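Local structure of CrtC domain-containing protein (Fusarium vanettenii 77-13-4, 7A0Q) at residues Leu116-Lys126 with Lys135-Asp143. The protein probably hydrates the isoflavonoid phytoalexin kievitone, as a secreted kievitone hydratase of the CrtC-like lipocalin family. Sequence-based numbering, arbitrary orientation.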
# COMPACT_ATOMS: atom_id res chain seq x y z
N LEU A 116 17.28 4.89 -6.88
CA LEU A 116 15.84 4.73 -7.07
C LEU A 116 15.34 5.92 -7.88
O LEU A 116 15.32 7.05 -7.38
CB LEU A 116 15.12 4.61 -5.73
CG LEU A 116 13.59 4.64 -5.80
CD1 LEU A 116 13.08 3.64 -6.84
CD2 LEU A 116 13.00 4.36 -4.43
N ASP A 117 14.92 5.65 -9.12
CA ASP A 117 14.34 6.67 -9.99
C ASP A 117 13.56 5.90 -11.07
O ASP A 117 14.11 5.56 -12.11
CB ASP A 117 15.41 7.58 -10.59
CG ASP A 117 14.83 8.78 -11.33
OD1 ASP A 117 13.63 8.79 -11.66
OD2 ASP A 117 15.60 9.72 -11.63
N VAL A 118 12.29 5.62 -10.78
CA VAL A 118 11.44 4.86 -11.68
C VAL A 118 10.34 5.79 -12.19
O VAL A 118 9.78 6.59 -11.44
CB VAL A 118 10.83 3.60 -11.02
CG1 VAL A 118 11.94 2.55 -10.71
CG2 VAL A 118 10.03 3.97 -9.78
N SER A 119 10.04 5.69 -13.48
CA SER A 119 9.08 6.61 -14.06
C SER A 119 8.49 6.05 -15.34
O SER A 119 9.10 5.22 -16.03
CB SER A 119 9.72 7.97 -14.34
OG SER A 119 10.77 7.82 -15.28
N VAL A 120 7.29 6.52 -15.66
CA VAL A 120 6.71 6.42 -17.00
C VAL A 120 6.30 7.85 -17.35
O VAL A 120 5.40 8.41 -16.71
CB VAL A 120 5.52 5.46 -17.08
CG1 VAL A 120 4.95 5.44 -18.50
CG2 VAL A 120 5.92 4.04 -16.65
N GLY A 121 6.97 8.44 -18.34
CA GLY A 121 6.70 9.84 -18.59
C GLY A 121 7.14 10.69 -17.42
O GLY A 121 8.12 10.39 -16.73
N ASN A 122 6.41 11.78 -17.18
CA ASN A 122 6.71 12.69 -16.08
C ASN A 122 5.99 12.30 -14.80
O ASN A 122 5.46 13.15 -14.08
CB ASN A 122 6.35 14.12 -16.48
CG ASN A 122 7.14 15.17 -15.71
OD1 ASN A 122 8.09 14.84 -14.98
ND2 ASN A 122 6.76 16.43 -15.86
N ASN A 123 5.94 11.00 -14.51
CA ASN A 123 5.27 10.44 -13.35
C ASN A 123 6.17 9.34 -12.80
O ASN A 123 6.74 8.58 -13.58
CB ASN A 123 3.91 9.82 -13.72
CG ASN A 123 3.15 10.63 -14.76
OD1 ASN A 123 2.56 11.66 -14.43
ND2 ASN A 123 3.15 10.16 -16.00
N GLY A 124 6.29 9.24 -11.49
CA GLY A 124 7.08 8.15 -10.96
C GLY A 124 7.34 8.25 -9.46
O GLY A 124 6.64 8.97 -8.73
N ILE A 125 8.33 7.48 -9.02
CA ILE A 125 8.78 7.45 -7.63
C ILE A 125 10.30 7.53 -7.64
O ILE A 125 10.95 6.85 -8.44
CB ILE A 125 8.29 6.18 -6.90
CG1 ILE A 125 6.75 6.19 -6.78
CG2 ILE A 125 8.94 6.06 -5.52
CD1 ILE A 125 6.15 4.87 -6.29
N LYS A 126 10.86 8.40 -6.82
CA LYS A 126 12.31 8.51 -6.82
C LYS A 126 12.81 8.82 -5.42
O LYS A 126 12.11 9.43 -4.61
CB LYS A 126 12.80 9.57 -7.81
CG LYS A 126 12.36 10.98 -7.47
CD LYS A 126 12.81 12.00 -8.54
CE LYS A 126 14.33 12.08 -8.64
NZ LYS A 126 14.78 13.25 -9.47
N LYS A 135 14.35 10.89 2.37
CA LYS A 135 13.50 11.65 1.46
C LYS A 135 13.22 10.82 0.23
O LYS A 135 14.15 10.48 -0.52
CB LYS A 135 14.13 12.99 1.07
CG LYS A 135 13.13 13.95 0.44
CD LYS A 135 13.74 15.33 0.21
CE LYS A 135 12.72 16.27 -0.42
NZ LYS A 135 13.36 17.58 -0.78
N LEU A 136 11.95 10.50 0.03
CA LEU A 136 11.43 9.81 -1.14
C LEU A 136 10.35 10.69 -1.74
O LEU A 136 9.75 11.52 -1.04
CB LEU A 136 10.85 8.44 -0.77
CG LEU A 136 11.85 7.44 -0.20
CD1 LEU A 136 11.10 6.29 0.50
CD2 LEU A 136 12.74 6.91 -1.30
N ARG A 137 10.08 10.51 -3.03
CA ARG A 137 9.13 11.36 -3.74
C ARG A 137 8.23 10.52 -4.63
O ARG A 137 8.73 9.73 -5.44
CB ARG A 137 9.85 12.42 -4.59
CG ARG A 137 8.91 13.40 -5.31
CD ARG A 137 9.67 14.34 -6.28
NE ARG A 137 10.74 15.06 -5.61
CZ ARG A 137 10.58 16.21 -4.95
NH1 ARG A 137 9.38 16.77 -4.87
NH2 ARG A 137 11.62 16.79 -4.36
N SER A 138 6.91 10.69 -4.48
CA SER A 138 5.91 10.15 -5.40
C SER A 138 5.28 11.32 -6.14
O SER A 138 4.74 12.23 -5.51
CB SER A 138 4.83 9.35 -4.67
OG SER A 138 5.36 8.18 -4.08
N TYR A 139 5.34 11.30 -7.47
CA TYR A 139 4.87 12.46 -8.23
C TYR A 139 4.12 12.03 -9.48
O TYR A 139 4.36 10.96 -10.05
CB TYR A 139 6.04 13.39 -8.60
CG TYR A 139 7.03 12.76 -9.54
CD1 TYR A 139 8.02 11.91 -9.07
CD2 TYR A 139 6.96 13.00 -10.91
CE1 TYR A 139 8.93 11.32 -9.93
CE2 TYR A 139 7.87 12.41 -11.79
CZ TYR A 139 8.85 11.58 -11.28
OH TYR A 139 9.76 10.97 -12.13
N SER A 140 3.18 12.88 -9.89
CA SER A 140 2.31 12.60 -11.02
C SER A 140 1.99 13.93 -11.70
O SER A 140 1.76 14.94 -11.02
CB SER A 140 1.02 11.90 -10.56
OG SER A 140 0.15 11.66 -11.65
N ASN A 141 1.98 13.91 -13.04
CA ASN A 141 1.69 15.09 -13.87
C ASN A 141 0.80 14.62 -15.00
O ASN A 141 1.18 14.59 -16.18
CB ASN A 141 2.97 15.74 -14.38
CG ASN A 141 3.79 16.32 -13.27
OD1 ASN A 141 3.45 17.37 -12.72
ND2 ASN A 141 4.87 15.65 -12.92
N HIS A 142 -0.40 14.21 -14.62
CA HIS A 142 -1.42 13.68 -15.50
C HIS A 142 -2.67 14.51 -15.29
O HIS A 142 -2.93 14.99 -14.18
CB HIS A 142 -1.68 12.21 -15.17
CG HIS A 142 -2.47 11.47 -16.20
ND1 HIS A 142 -1.88 10.75 -17.22
CD2 HIS A 142 -3.81 11.29 -16.34
CE1 HIS A 142 -2.82 10.18 -17.96
NE2 HIS A 142 -4.00 10.50 -17.45
N ASP A 143 -3.43 14.72 -16.36
CA ASP A 143 -4.66 15.48 -16.21
C ASP A 143 -5.56 14.81 -15.18
O ASP A 143 -5.78 13.59 -15.22
CB ASP A 143 -5.37 15.61 -17.56
CG ASP A 143 -4.74 16.68 -18.44
OD1 ASP A 143 -4.17 17.65 -17.89
OD2 ASP A 143 -4.82 16.54 -19.68
O HOH W 1 11.12 8.99 -10.94
O HOH W 2 9.78 11.53 -14.85
O HOH W 3 1.81 12.60 -17.74
O HOH W 4 0.56 10.76 -17.92
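The phenol ring of Tyr139 lies across strand 123-126 with one face on the backbone of Gly124, whose N sits 3.4 Å above the ring plane, over its centre. A CH-pi contact from Gly124 CA, 4.1 Å from the Tyr139 ring centroid, completes this tight packing. With CG held between backbone N and carbonyl carbon (chi1 65°), the ring folds over the neighbouring strand, while Asn122 O meets its edge, 3.4 Å from Tyr139 CE2. Beneath it, Gly124 and Tyr139 form a hydrogen-bonded antiparallel pair, as do Lys126 and Arg137; strands 117-120, 123-126 and 136-142 thus run as an antiparallel meander in the CrtC N-terminal lipocalin domain. On the other face of the sheet, Ile125 CG1 packs against Ser138 OG (3.6 Å), whose hydrogen bonds run to the hydroxyls of Tyr151 and Ser61.

At the Gly121-Asn122 turn, which joins strands 117-120 and 123-126, the contact becomes polar and opens to solvent along Asn122 and Asn141. Asn141 ND2 donates to Asn122 O (2.8 Å) in the plane of its own amide, and Asn141 N gives Asn123 OD1 a nearly straight bond of 2.7 Å, at 174°. Asn123 ND2 reaches back to Val120 O, so this one amide ties the turn to strand 136-142; two waters link it onward to Asn141 O and His142 ND1.

Two further waters join Tyr139 OH to Asp117 OD1, Val118 O and Gly121 O. Together with the face packing on Gly124, they would probably limit rotation of the ring.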